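Local coordinates for protein homoserine O-acetyltransferase (Bacillus anthracis str. 'Ames Ancestor', PDB 3I1I) that probably transfers an acetyl group from acetyl-CoA to the hydroxyl of L-homoserine, a step toward methionine, using an alpha/beta-hydrolase fold, at residues Asn230-Phe236 and Ser347-Met352; Ser68-Asp72 and Val151-Ser155; Tyr241-Glu247 and Ser259-Ile264; Asn195-Ile200 and Ala223-Met227; Ser323-Tyr327 and Glu341-Ile345. Residues are numbered along the deposited sequence.

Contact 1. Residues Asn230-Phe236 and Ser347-Met352; sequences NAFDEHF and SINGHM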
# COMPACT_ATOMS: atom_id res chain seq x y z
N ASN A 230 3.85 -9.62 2.52
CA ASN A 230 2.97 -10.80 2.50
C ASN A 230 3.66 -12.09 2.07
O ASN A 230 3.01 -13.16 1.96
CB ASN A 230 1.75 -10.52 1.63
CG ASN A 230 0.79 -9.54 2.29
OD1 ASN A 230 0.11 -9.89 3.30
ND2 ASN A 230 0.80 -8.26 1.79
N ALA A 231 4.96 -12.00 1.85
CA ALA A 231 5.73 -13.12 1.30
C ALA A 231 6.04 -14.19 2.33
O ALA A 231 6.34 -15.30 1.95
CB ALA A 231 7.02 -12.62 0.61
N PHE A 232 5.91 -13.89 3.63
CA PHE A 232 6.30 -14.85 4.69
C PHE A 232 5.12 -15.02 5.67
O PHE A 232 4.09 -14.37 5.49
CB PHE A 232 7.54 -14.36 5.45
CG PHE A 232 8.78 -14.16 4.58
CD1 PHE A 232 9.73 -15.15 4.47
CD2 PHE A 232 9.00 -12.96 3.93
CE1 PHE A 232 10.90 -14.98 3.66
CE2 PHE A 232 10.14 -12.75 3.12
CZ PHE A 232 11.10 -13.78 2.98
N ASP A 233 5.24 -15.89 6.66
CA ASP A 233 4.26 -15.96 7.77
C ASP A 233 4.42 -14.72 8.63
O ASP A 233 5.50 -14.14 8.67
CB ASP A 233 4.57 -17.17 8.66
CG ASP A 233 3.55 -17.38 9.77
OD1 ASP A 233 2.46 -17.94 9.51
OD2 ASP A 233 3.86 -17.02 10.94
N GLU A 234 3.36 -14.31 9.33
CA GLU A 234 3.46 -13.13 10.17
C GLU A 234 4.57 -13.23 11.23
O GLU A 234 5.27 -12.26 11.54
CB GLU A 234 2.11 -12.79 10.81
CG GLU A 234 1.59 -13.77 11.82
CD GLU A 234 2.18 -13.58 13.20
OE1 GLU A 234 1.87 -14.44 14.05
OE2 GLU A 234 2.95 -12.61 13.43
N HIS A 235 4.74 -14.41 11.78
CA HIS A 235 5.70 -14.59 12.80
C HIS A 235 7.15 -14.45 12.30
O HIS A 235 8.05 -14.11 13.06
CB HIS A 235 5.51 -15.94 13.48
CG HIS A 235 6.16 -16.00 14.82
ND1 HIS A 235 7.11 -16.94 15.16
CD2 HIS A 235 6.03 -15.19 15.90
CE1 HIS A 235 7.51 -16.72 16.40
NE2 HIS A 235 6.86 -15.67 16.87
N PHE A 236 7.36 -14.70 11.02
CA PHE A 236 8.65 -14.45 10.43
C PHE A 236 9.06 -13.00 10.65
O PHE A 236 10.21 -12.77 11.01
CB PHE A 236 8.68 -14.77 8.94
CG PHE A 236 9.98 -14.42 8.27
CD1 PHE A 236 11.03 -15.31 8.25
CD2 PHE A 236 10.15 -13.17 7.68
CE1 PHE A 236 12.24 -14.99 7.62
CE2 PHE A 236 11.34 -12.83 7.06
CZ PHE A 236 12.41 -13.75 7.01
N SER A 347 5.65 -23.92 6.83
CA SER A 347 6.88 -23.25 7.07
C SER A 347 6.64 -21.83 7.54
O SER A 347 5.72 -21.17 7.09
CB SER A 347 7.71 -23.23 5.77
OG SER A 347 8.73 -22.28 5.88
N ILE A 348 7.52 -21.37 8.41
CA ILE A 348 7.50 -20.00 8.87
C ILE A 348 7.76 -19.09 7.71
O ILE A 348 7.41 -17.91 7.75
CB ILE A 348 8.56 -19.76 10.01
CG1 ILE A 348 8.32 -18.38 10.65
CG2 ILE A 348 10.01 -19.92 9.49
CD1 ILE A 348 9.02 -18.19 11.94
N ASN A 349 8.36 -19.62 6.65
CA ASN A 349 8.58 -18.83 5.42
C ASN A 349 7.39 -18.51 4.54
O ASN A 349 7.52 -17.77 3.56
CB ASN A 349 9.64 -19.49 4.57
CG ASN A 349 11.01 -19.33 5.14
OD1 ASN A 349 11.32 -18.28 5.72
ND2 ASN A 349 11.83 -20.36 5.03
N GLY A 350 6.23 -19.06 4.87
CA GLY A 350 5.00 -18.70 4.15
C GLY A 350 5.13 -18.98 2.65
O GLY A 350 5.63 -20.05 2.25
N HIS A 351 4.73 -18.00 1.84
CA HIS A 351 4.80 -18.09 0.40
C HIS A 351 6.20 -18.48 -0.10
O HIS A 351 6.32 -19.31 -1.00
CB HIS A 351 4.44 -16.74 -0.19
CG HIS A 351 4.28 -16.73 -1.67
ND1 HIS A 351 3.31 -17.46 -2.33
CD2 HIS A 351 4.98 -16.07 -2.62
CE1 HIS A 351 3.42 -17.23 -3.63
NE2 HIS A 351 4.42 -16.39 -3.83
N MSE A 352 7.24 -17.90 0.49
CA MSE A 352 8.62 -18.11 0.06
C MSE A 352 9.14 -19.50 0.38
O MSE A 352 10.22 -19.87 -0.08
CB MSE A 352 9.55 -17.09 0.73
CG MSE A 352 9.28 -15.63 0.37
SE MSE A 352 9.12 -15.41 -1.59
CE MSE A 352 10.86 -15.87 -2.21
O HOH W 1 3.13 -15.58 3.15

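Contact 2. Residues Ser68-Asp72 and Val151-Ser155; sequences SGWWD and VMGPS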
# COMPACT_ATOMS: atom_id res chain seq x y z
N SER A 68 23.61 -19.12 -7.61
CA SER A 68 23.02 -19.96 -8.62
C SER A 68 21.57 -19.57 -8.86
O SER A 68 21.02 -18.76 -8.16
CB SER A 68 23.04 -21.40 -8.15
OG SER A 68 24.33 -21.74 -7.74
N GLY A 69 20.96 -20.18 -9.85
CA GLY A 69 19.59 -19.87 -10.22
C GLY A 69 18.58 -20.21 -9.15
O GLY A 69 18.84 -20.98 -8.25
N TRP A 70 17.41 -19.65 -9.30
CA TRP A 70 16.46 -19.54 -8.18
C TRP A 70 15.84 -20.86 -7.67
O TRP A 70 15.27 -20.90 -6.57
CB TRP A 70 15.42 -18.48 -8.52
CG TRP A 70 14.72 -18.70 -9.79
CD1 TRP A 70 14.99 -18.11 -10.97
CD2 TRP A 70 13.63 -19.61 -10.02
NE1 TRP A 70 14.13 -18.58 -11.94
CE2 TRP A 70 13.28 -19.50 -11.37
CE3 TRP A 70 12.91 -20.48 -9.20
CZ2 TRP A 70 12.22 -20.24 -11.96
CZ3 TRP A 70 11.83 -21.22 -9.77
CH2 TRP A 70 11.52 -21.09 -11.15
N TRP A 71 15.93 -21.94 -8.44
CA TRP A 71 15.47 -23.27 -8.02
C TRP A 71 16.60 -24.29 -8.13
O TRP A 71 16.36 -25.50 -8.36
CB TRP A 71 14.23 -23.72 -8.82
CG TRP A 71 12.94 -23.83 -8.06
CD1 TRP A 71 12.70 -23.43 -6.78
CD2 TRP A 71 11.69 -24.36 -8.54
NE1 TRP A 71 11.39 -23.69 -6.42
CE2 TRP A 71 10.75 -24.24 -7.49
CE3 TRP A 71 11.27 -24.90 -9.76
CZ2 TRP A 71 9.43 -24.67 -7.61
CZ3 TRP A 71 9.95 -25.33 -9.89
CH2 TRP A 71 9.04 -25.22 -8.82
N ASP A 72 17.83 -23.82 -7.92
CA ASP A 72 19.01 -24.66 -8.13
C ASP A 72 18.99 -25.91 -7.28
O ASP A 72 19.42 -26.98 -7.74
CB ASP A 72 20.31 -23.89 -7.86
CG ASP A 72 21.54 -24.68 -8.30
OD1 ASP A 72 21.82 -24.76 -9.53
OD2 ASP A 72 22.21 -25.25 -7.40
N VAL A 151 5.25 -29.63 -16.85
CA VAL A 151 5.37 -28.20 -16.79
C VAL A 151 5.13 -27.79 -15.32
O VAL A 151 4.30 -28.32 -14.63
CB VAL A 151 4.37 -27.49 -17.72
CG1 VAL A 151 2.92 -27.71 -17.25
CG2 VAL A 151 4.70 -26.00 -17.80
N MSE A 152 5.90 -26.84 -14.84
CA MSE A 152 5.89 -26.51 -13.43
C MSE A 152 6.49 -25.16 -13.14
O MSE A 152 7.21 -24.60 -13.95
CB MSE A 152 6.62 -27.56 -12.64
CG MSE A 152 8.02 -27.78 -13.09
SE MSE A 152 8.75 -29.43 -12.21
CE MSE A 152 8.49 -28.95 -10.21
N GLY A 153 6.16 -24.66 -11.96
CA GLY A 153 6.62 -23.39 -11.49
C GLY A 153 5.98 -22.98 -10.16
O GLY A 153 4.91 -23.50 -9.75
N PRO A 154 6.65 -22.04 -9.45
CA PRO A 154 6.08 -21.49 -8.22
C PRO A 154 5.40 -20.20 -8.53
O PRO A 154 5.89 -19.44 -9.34
CB PRO A 154 7.31 -21.26 -7.35
CG PRO A 154 8.38 -20.80 -8.37
CD PRO A 154 8.06 -21.65 -9.63
N SER A 155 4.24 -19.98 -7.91
CA SER A 155 3.55 -18.67 -7.88
C SER A 155 3.20 -18.20 -9.29
O SER A 155 2.51 -18.93 -9.98
CB SER A 155 4.37 -17.65 -7.11
OG SER A 155 3.62 -16.47 -6.87

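Contact 3. Residues Tyr241-Glu247 and Ser259-Ile264; sequences YPRNSIE and SFEKEI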
# COMPACT_ATOMS: atom_id res chain seq x y z
N TYR A 241 12.63 -9.04 12.29
CA TYR A 241 12.79 -7.60 12.50
C TYR A 241 12.06 -7.21 13.80
O TYR A 241 11.01 -6.53 13.78
CB TYR A 241 12.26 -6.82 11.27
CG TYR A 241 12.62 -7.50 9.98
CD1 TYR A 241 11.72 -8.37 9.37
CD2 TYR A 241 13.89 -7.33 9.40
CE1 TYR A 241 12.05 -9.04 8.21
CE2 TYR A 241 14.24 -8.00 8.24
CZ TYR A 241 13.30 -8.85 7.65
OH TYR A 241 13.61 -9.53 6.50
N PRO A 242 12.60 -7.66 14.93
CA PRO A 242 11.83 -7.53 16.17
C PRO A 242 11.72 -6.08 16.62
O PRO A 242 12.58 -5.24 16.33
CB PRO A 242 12.65 -8.34 17.18
CG PRO A 242 14.07 -8.24 16.70
CD PRO A 242 14.00 -8.06 15.19
N ARG A 243 10.66 -5.80 17.36
CA ARG A 243 10.47 -4.48 17.91
C ARG A 243 11.54 -4.13 18.95
O ARG A 243 11.84 -4.91 19.82
CB ARG A 243 9.08 -4.40 18.53
CG ARG A 243 8.63 -2.99 18.89
CD ARG A 243 7.15 -2.99 19.37
NE ARG A 243 6.22 -3.08 18.25
CZ ARG A 243 5.78 -2.04 17.54
NH1 ARG A 243 6.16 -0.81 17.83
NH2 ARG A 243 4.91 -2.22 16.54
N ASN A 244 12.11 -2.95 18.85
CA ASN A 244 12.99 -2.40 19.87
C ASN A 244 12.13 -1.54 20.82
O ASN A 244 11.66 -0.48 20.44
CB ASN A 244 14.08 -1.56 19.22
CG ASN A 244 14.98 -0.87 20.23
OD1 ASN A 244 14.64 -0.66 21.41
ND2 ASN A 244 16.15 -0.48 19.77
N SER A 245 11.96 -2.02 22.06
CA SER A 245 11.11 -1.36 23.03
C SER A 245 11.80 -0.29 23.87
O SER A 245 11.20 0.24 24.80
CB SER A 245 10.49 -2.41 23.95
OG SER A 245 9.72 -3.31 23.20
N ILE A 246 13.03 0.05 23.50
CA ILE A 246 13.81 1.02 24.23
C ILE A 246 13.96 2.29 23.41
O ILE A 246 13.77 3.32 23.94
CB ILE A 246 15.20 0.44 24.60
CG1 ILE A 246 15.03 -0.81 25.47
CG2 ILE A 246 16.07 1.47 25.31
CD1 ILE A 246 14.25 -0.58 26.76
N GLU A 247 14.27 2.23 22.13
CA GLU A 247 14.51 3.46 21.35
C GLU A 247 13.35 4.47 21.51
O GLU A 247 12.16 4.09 21.47
CB GLU A 247 14.79 3.16 19.87
CG GLU A 247 13.61 2.55 19.12
CD GLU A 247 13.88 2.23 17.64
OE1 GLU A 247 14.95 2.63 17.08
OE2 GLU A 247 12.97 1.59 17.03
N SER A 259 13.32 0.84 14.22
CA SER A 259 14.43 0.08 13.69
C SER A 259 13.92 -0.99 12.75
O SER A 259 14.59 -1.32 11.79
CB SER A 259 15.24 -0.55 14.81
OG SER A 259 14.44 -1.42 15.59
N PHE A 260 12.73 -1.55 13.01
CA PHE A 260 12.19 -2.53 12.04
C PHE A 260 11.87 -1.86 10.72
O PHE A 260 12.18 -2.44 9.67
CB PHE A 260 11.05 -3.40 12.57
CG PHE A 260 9.83 -2.64 13.01
CD1 PHE A 260 8.85 -2.31 12.10
CD2 PHE A 260 9.63 -2.33 14.36
CE1 PHE A 260 7.69 -1.60 12.52
CE2 PHE A 260 8.50 -1.62 14.79
CZ PHE A 260 7.51 -1.27 13.86
N GLU A 261 11.36 -0.61 10.75
CA GLU A 261 11.09 0.09 9.50
C GLU A 261 12.38 0.32 8.70
O GLU A 261 12.38 0.18 7.47
CB GLU A 261 10.39 1.42 9.75
CG GLU A 261 8.91 1.31 10.09
CD GLU A 261 8.31 2.64 10.52
OE1 GLU A 261 8.66 3.16 11.61
OE2 GLU A 261 7.47 3.16 9.76
N LYS A 262 13.47 0.67 9.41
CA LYS A 262 14.78 0.84 8.80
C LYS A 262 15.32 -0.43 8.15
O LYS A 262 15.75 -0.39 7.01
CB LYS A 262 15.80 1.32 9.82
CG LYS A 262 15.69 2.80 10.12
CD LYS A 262 16.58 3.24 11.25
CE LYS A 262 16.26 4.68 11.61
NZ LYS A 262 16.98 5.10 12.88
N GLU A 263 15.31 -1.54 8.88
CA GLU A 263 15.76 -2.82 8.31
C GLU A 263 14.94 -3.14 7.05
O GLU A 263 15.50 -3.30 5.98
CB GLU A 263 15.70 -3.94 9.34
CG GLU A 263 16.60 -3.68 10.55
CD GLU A 263 16.18 -4.33 11.91
OE1 GLU A 263 17.02 -4.24 12.84
OE2 GLU A 263 15.05 -4.89 12.07
N ILE A 264 13.62 -3.11 7.15
CA ILE A 264 12.77 -3.44 6.01
C ILE A 264 12.92 -2.44 4.86
O ILE A 264 12.97 -2.86 3.72
CB ILE A 264 11.30 -3.65 6.42
CG1 ILE A 264 11.20 -4.89 7.32
CG2 ILE A 264 10.40 -3.78 5.21
CD1 ILE A 264 9.99 -4.94 8.24

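Contact 4. Residues Asn195-Ile200 and Ala223-Met227; sequences NAIEAI and ANRMM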
# COMPACT_ATOMS: atom_id res chain seq x y z
N ASN A 195 -3.03 -2.07 -5.35
CA ASN A 195 -2.32 -1.12 -4.52
C ASN A 195 -0.90 -0.81 -5.00
O ASN A 195 -0.44 0.35 -4.91
CB ASN A 195 -2.31 -1.57 -3.06
CG ASN A 195 -3.68 -1.40 -2.38
OD1 ASN A 195 -4.59 -0.74 -2.92
ND2 ASN A 195 -3.83 -2.01 -1.20
N ALA A 196 -0.21 -1.82 -5.54
CA ALA A 196 1.16 -1.60 -6.05
C ALA A 196 1.12 -0.73 -7.30
O ALA A 196 1.84 0.26 -7.42
CB ALA A 196 1.88 -2.94 -6.33
N ILE A 197 0.25 -1.09 -8.24
CA ILE A 197 0.06 -0.28 -9.43
C ILE A 197 -0.27 1.17 -9.06
O ILE A 197 0.35 2.10 -9.55
CB ILE A 197 -1.04 -0.85 -10.33
CG1 ILE A 197 -0.58 -2.22 -10.89
CG2 ILE A 197 -1.33 0.12 -11.41
CD1 ILE A 197 -1.72 -3.11 -11.49
N GLU A 198 -1.24 1.35 -8.18
CA GLU A 198 -1.60 2.70 -7.78
C GLU A 198 -0.50 3.46 -7.03
O GLU A 198 -0.36 4.65 -7.22
CB GLU A 198 -2.92 2.68 -7.01
CG GLU A 198 -4.05 2.55 -8.04
CD GLU A 198 -5.42 2.46 -7.44
OE1 GLU A 198 -5.62 3.05 -6.34
OE2 GLU A 198 -6.31 1.83 -8.11
N ALA A 199 0.29 2.77 -6.22
CA ALA A 199 1.42 3.41 -5.54
C ALA A 199 2.45 3.98 -6.57
O ALA A 199 2.90 5.12 -6.45
CB ALA A 199 2.09 2.44 -4.55
N ILE A 200 2.76 3.22 -7.60
CA ILE A 200 3.65 3.72 -8.65
C ILE A 200 3.03 4.95 -9.42
O ILE A 200 3.71 5.97 -9.65
CB ILE A 200 4.04 2.59 -9.64
CG1 ILE A 200 4.67 1.41 -8.88
CG2 ILE A 200 4.99 3.13 -10.68
CD1 ILE A 200 4.74 0.07 -9.67
N ALA A 223 5.44 -0.28 -3.64
CA ALA A 223 4.94 -1.47 -4.34
C ALA A 223 5.68 -2.72 -3.88
O ALA A 223 5.07 -3.73 -3.61
CB ALA A 223 5.02 -1.29 -5.89
N ASN A 224 6.99 -2.64 -3.77
CA ASN A 224 7.83 -3.78 -3.40
C ASN A 224 7.63 -4.16 -1.93
O ASN A 224 7.60 -5.34 -1.59
CB ASN A 224 9.29 -3.43 -3.63
CG ASN A 224 10.22 -4.63 -3.43
OD1 ASN A 224 10.10 -5.64 -4.12
ND2 ASN A 224 11.14 -4.51 -2.50
N ARG A 225 7.50 -3.17 -1.07
CA ARG A 225 7.30 -3.46 0.34
C ARG A 225 5.96 -4.18 0.59
O ARG A 225 5.92 -5.12 1.38
CB ARG A 225 7.44 -2.19 1.19
CG ARG A 225 7.48 -2.48 2.65
CD ARG A 225 8.14 -1.40 3.47
NE ARG A 225 7.38 -0.20 3.33
CZ ARG A 225 7.85 0.98 2.95
NH1 ARG A 225 7.00 1.97 2.81
NH2 ARG A 225 9.13 1.18 2.70
N MSE A 226 4.91 -3.81 -0.11
CA MSE A 226 3.61 -4.52 0.00
C MSE A 226 3.72 -5.98 -0.36
O MSE A 226 3.16 -6.81 0.30
CB MSE A 226 2.55 -3.91 -0.92
CG MSE A 226 2.13 -2.49 -0.54
SE MSE A 226 1.24 -1.70 -2.07
CE MSE A 226 1.06 0.09 -1.40
N MSE A 227 4.45 -6.31 -1.41
CA MSE A 227 4.62 -7.72 -1.74
C MSE A 227 5.47 -8.43 -0.66
O MSE A 227 5.11 -9.52 -0.18
CB MSE A 227 5.27 -7.88 -3.12
CG MSE A 227 5.02 -9.20 -3.77
SE MSE A 227 5.65 -9.22 -5.64
CE MSE A 227 7.55 -9.23 -5.27

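Contact 5. Residues Ser323-Tyr327 and Glu341-Ile345; sequences SRYNY and EVYEI. With PO4 (phosphate ion), chain C.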
# COMPACT_ATOMS: atom_id res chain seq x y z
N SER A 323 -4.24 -21.69 0.63
CA SER A 323 -4.23 -23.02 0.10
C SER A 323 -5.64 -23.60 -0.11
O SER A 323 -5.82 -24.58 -0.86
CB SER A 323 -3.41 -23.92 1.02
OG SER A 323 -4.15 -24.17 2.16
N ARG A 324 -6.67 -23.03 0.51
CA ARG A 324 -7.99 -23.66 0.34
C ARG A 324 -8.40 -23.80 -1.15
O ARG A 324 -9.10 -24.72 -1.49
CB ARG A 324 -9.09 -22.94 1.12
CG ARG A 324 -9.38 -21.58 0.58
CD ARG A 324 -10.34 -20.83 1.47
NE ARG A 324 -11.66 -21.42 1.45
CZ ARG A 324 -12.57 -21.33 2.42
NH1 ARG A 324 -12.34 -20.66 3.53
NH2 ARG A 324 -13.74 -21.89 2.25
N TYR A 325 -7.98 -22.90 -2.01
CA TYR A 325 -8.40 -22.98 -3.41
C TYR A 325 -7.63 -24.06 -4.16
O TYR A 325 -8.09 -24.51 -5.19
CB TYR A 325 -8.29 -21.62 -4.10
CG TYR A 325 -8.95 -20.54 -3.30
CD1 TYR A 325 -10.33 -20.52 -3.16
CD2 TYR A 325 -8.20 -19.59 -2.62
CE1 TYR A 325 -10.96 -19.55 -2.37
CE2 TYR A 325 -8.80 -18.60 -1.85
CZ TYR A 325 -10.18 -18.58 -1.72
OH TYR A 325 -10.78 -17.62 -0.94
N ASN A 326 -6.47 -24.51 -3.65
CA ASN A 326 -5.83 -25.69 -4.25
C ASN A 326 -6.71 -26.93 -4.02
O ASN A 326 -6.90 -27.78 -4.92
CB ASN A 326 -4.44 -25.94 -3.69
CG ASN A 326 -3.36 -25.00 -4.23
OD1 ASN A 326 -2.19 -25.38 -4.22
ND2 ASN A 326 -3.72 -23.81 -4.68
N TYR A 327 -7.26 -27.04 -2.80
CA TYR A 327 -8.13 -28.18 -2.45
C TYR A 327 -9.39 -28.18 -3.29
O TYR A 327 -9.83 -29.22 -3.78
CB TYR A 327 -8.48 -28.18 -0.98
CG TYR A 327 -7.32 -28.57 -0.10
CD1 TYR A 327 -6.97 -29.91 0.07
CD2 TYR A 327 -6.52 -27.60 0.50
CE1 TYR A 327 -5.86 -30.29 0.84
CE2 TYR A 327 -5.42 -27.95 1.27
CZ TYR A 327 -5.10 -29.29 1.45
OH TYR A 327 -4.02 -29.59 2.25
N GLU A 341 -3.71 -34.22 -6.98
CA GLU A 341 -3.44 -34.25 -5.54
C GLU A 341 -2.86 -32.94 -5.03
O GLU A 341 -2.24 -32.18 -5.79
CB GLU A 341 -2.56 -35.45 -5.13
CG GLU A 341 -1.17 -35.53 -5.76
CD GLU A 341 -0.32 -36.78 -5.28
OE1 GLU A 341 -0.18 -37.01 -4.04
OE2 GLU A 341 0.21 -37.52 -6.16
N VAL A 342 -3.09 -32.67 -3.74
CA VAL A 342 -2.49 -31.56 -3.01
C VAL A 342 -1.45 -32.16 -2.08
O VAL A 342 -1.71 -33.14 -1.41
CB VAL A 342 -3.50 -30.79 -2.11
CG1 VAL A 342 -2.77 -29.67 -1.38
CG2 VAL A 342 -4.69 -30.24 -2.93
N TYR A 343 -0.26 -31.59 -2.07
CA TYR A 343 0.73 -31.90 -1.07
C TYR A 343 1.08 -30.58 -0.42
O TYR A 343 1.74 -29.74 -1.01
CB TYR A 343 1.91 -32.52 -1.74
CG TYR A 343 3.01 -32.96 -0.82
CD1 TYR A 343 2.94 -34.18 -0.16
CD2 TYR A 343 4.15 -32.18 -0.65
CE1 TYR A 343 3.97 -34.59 0.67
CE2 TYR A 343 5.17 -32.57 0.16
CZ TYR A 343 5.08 -33.78 0.81
OH TYR A 343 6.11 -34.16 1.61
N GLU A 344 0.54 -30.38 0.79
CA GLU A 344 0.65 -29.12 1.53
C GLU A 344 1.86 -29.11 2.44
O GLU A 344 2.05 -29.99 3.25
CB GLU A 344 -0.60 -28.87 2.36
CG GLU A 344 -0.57 -27.49 3.01
CD GLU A 344 -1.94 -27.01 3.45
OE1 GLU A 344 -2.69 -27.81 4.03
OE2 GLU A 344 -2.29 -25.84 3.24
N ILE A 345 2.68 -28.09 2.29
CA ILE A 345 3.80 -27.89 3.19
C ILE A 345 3.51 -26.81 4.23
O ILE A 345 2.58 -26.00 4.09
CB ILE A 345 5.09 -27.52 2.41
CG1 ILE A 345 4.97 -26.15 1.72
CG2 ILE A 345 5.49 -28.67 1.40
CD1 ILE A 345 6.20 -25.81 0.87
P PO4 C . -9.17 -19.22 5.09
O1 PO4 C . -8.33 -19.14 3.83
O2 PO4 C . -10.60 -18.86 4.77
O3 PO4 C . -8.64 -18.30 6.17
O4 PO4 C . -9.13 -20.62 5.65

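Contact 1. Residues Asn230-Phe236 and Ser347-Met352
Two backbone hydrogen bonds join these segments: M352 N donates to A231 O (3.1 Å) and D233 N to I348 O (3.2 Å). Beside them a water accepts from H351 N (3.2 Å) and donates to N230 O (2.7 Å) and, weakly, to F232 O (2.8 Å). F232 CA also points its hydrogen at N349 O (3.4 Å). The S347-G350 stretch is a type I beta turn, overlaid by an ST turn in which N349 N donates to S347 OG (2.8 Å). G350 has positive phi and lies against F232 and D233, where a beta carbon would clash with F232 C and D233 N. D233 N-caps helix 234-240 through H235 N to D233 OD2 (2.9 Å). Apolar contacts finish the joint: M352 CG sits over the F232 ring face, 3.9 Å from its centroid, and 3.8 Å from A231 CB, while I348 CG1 meets F236 CB at 4.0 Å. H351 turns its imidazole to S155 OG and D318 OD2, consistent with the histidine of a Ser-His-Asp triad. The loop carrying H351 is thus tied to 230-236 by main-chain bonds of its neighbours and by the water on H351 N, while the ring nitrogens engage the other two triad candidates.

Contact 2. Residues Ser68-Asp72 and Val151-Ser155
Apolar contact accounts for the whole interface: no hydrogen bond crosses it, and the nearest CA atoms, those of W71 and G153, are still 9.5 Å apart. Two consecutive indoles of the 68-72 loop span that gap. The CH-pi interaction comes from P154, whose CD stands over the face of the W71 six-membered ring, 4.0 Å from its centroid and 20° off the normal; the closest atoms are P154 CD and W71 CH2 at 3.8 Å. W71 CH2 also lies 4.0 Å from the backbone atom G153 C. Further apolar contacts spread from this centre: W71 CZ3 touches the methyl CE of selenomethionine M152 at 3.9 Å, and W70 CZ3 reaches P154 CG at 3.7 Å. The strand 150-154 is a central strand of the alpha/beta-hydrolase sheet and runs straight into the probable nucleophile elbow (GxSxG; G153, S155, G157). There S155, with phi/psi of 61/-123°, has the strained backbone expected of such a nucleophile, and its OG bonds to H351 NE2. Within the loop, D72 N donates to G69 O (3.0 Å), closing the turn that carries both tryptophans. Their polar edges are satisfied away from the strand, W70 NE1 by T54 O and W71 NE1 by G354 O. On the sheet side, I47 of strand 44-48 touches W70, W71 and M152.

Contact 3. Residues Tyr241-Glu247 and Ser259-Ile264
Y241, F260 and S259 bury the most surface here, where the chain leaving helix 234-240 passes the first turn of helix 259-270. The Y241 ring lies beneath I264, whose CG1 stands 4.0 Å from the ring centroid and 12° off its normal, a CH-pi contact; E263 OE2 approaches Y241 CB at 3.5 Å. F260 packs its CB 3.9 Å from Y241 CB and 3.4 Å from Y241 O, and its CZ lies 3.9 Å from R243 NH2, over one face of the guanidinium. R243 spends its hydrogen bonds on N184 and L288 of the second subunit, which also packs I186 on F260. S259 N, at the start of the helix, donates to E247 OE2 (2.9 Å). N244 OD1 accepts from I246 N (2.7 Å), an Asx turn, and from E247 N (3.0 Å), which completes an Asx motif and fixes the backbone at E247. A carboxylate from the preceding loop therefore meets a main-chain NH at the helix N terminus, where a negative charge suits the helix dipole.

Contact 4. Residues Asn195-Ile200 and Ala223-Met227
A223 opens the second segment and makes the tightest approach: its CB meets A196 CB at 3.6 Å, and these two residues also have the nearest CA atoms, 4.2 Å apart. The same methyl receives I200 CD1 at 4.0 Å, while A223 N lies 4.4 Å from A199 CB. N224 points away; its side chain packs on W280 and its ND2 bonds to S271 OG. R225 is out of reach of 195-200 in its own chain; its partners are on the second subunit, a salt bridge to E198 of that subunit and a hydrogen bond to N195 of that subunit. One turn after A223, selenomethionine M226 extends across the interface, its SE 3.7 Å from N195 CB and 3.8 Å from A196 N, its CE 4.1 Å from A199 CB. The segments run almost antiparallel, at 160°, with axes 9.0 Å apart at closest approach. Small alanine methyls bring the backbones together at A196-A223, and a long flexible side chain fills the space one turn on; with no hydrogen bond across the pair, the contact within the chain is purely van der Waals, and the charges are spent between subunits.

Contact 5. Residues Ser323-Tyr327 and Glu341-Ile345
One carboxylate takes two hydroxyls: E344 OE2 accepts from S323 OG (2.7 Å) while E344 OE1 accepts from Y327 OH (2.8 Å), so both oxygens of a single glutamate are held by residues four positions apart in sequence. S323 and Y327 are also linked through the backbone, by a weak bond from Y327 N to S323 O (3.4 Å), and N326 N donates to S323 O at 2.9 Å. Beneath the carboxylate, V342 supplies the apolar half of the contact. Its CG1 lies over the face of the Y327 ring, 4.1 Å from the centroid and 27° off the normal, with V342 CG1 to Y327 CZ the closest pair at 3.7 Å; its CG2 comes within 3.9 Å of N326 O. V342 and E344, alternate residues of an extended chain, both present their CB toward the helix, whereas Y343 between them points away. R324 faces outward, its NH1 donating to O2 of a phosphate ion (2.8 Å) that probably comes from the crystallisation liquor. Y325 OH bonds to E234 of the second subunit, and N326 ND2 to T180 O. The contact belongs to a beta-alpha-beta unit: strand 309-313 leads through helix 324-335 to the parallel strand 340-342, at the edge of the main sheet within this chain, with helix 362-370 touching E341 and Y343.

From the N terminus, contact 2 closes first, bringing the 68-72 loop onto strand 150-154 in the sheet core. Contact 4 follows, pairing helices 186-202 and 217-228. Contact 1 then opens and closes only 111 residues later; its long loop encloses both contact 3, a short return from 241-247 to helix 259-270, and contact 5, which joins helix 324-335 to the edge strand. No two contacts cross. H351 of contact 1 meets S155 of contact 2, joining the probable triad; F236 touches Y241 of contact 3, and I264 touches R225 of contact 4. The helical region is thereby linked to the sheet, and contacts 1, 3, 4 and 5 also meet the second subunit.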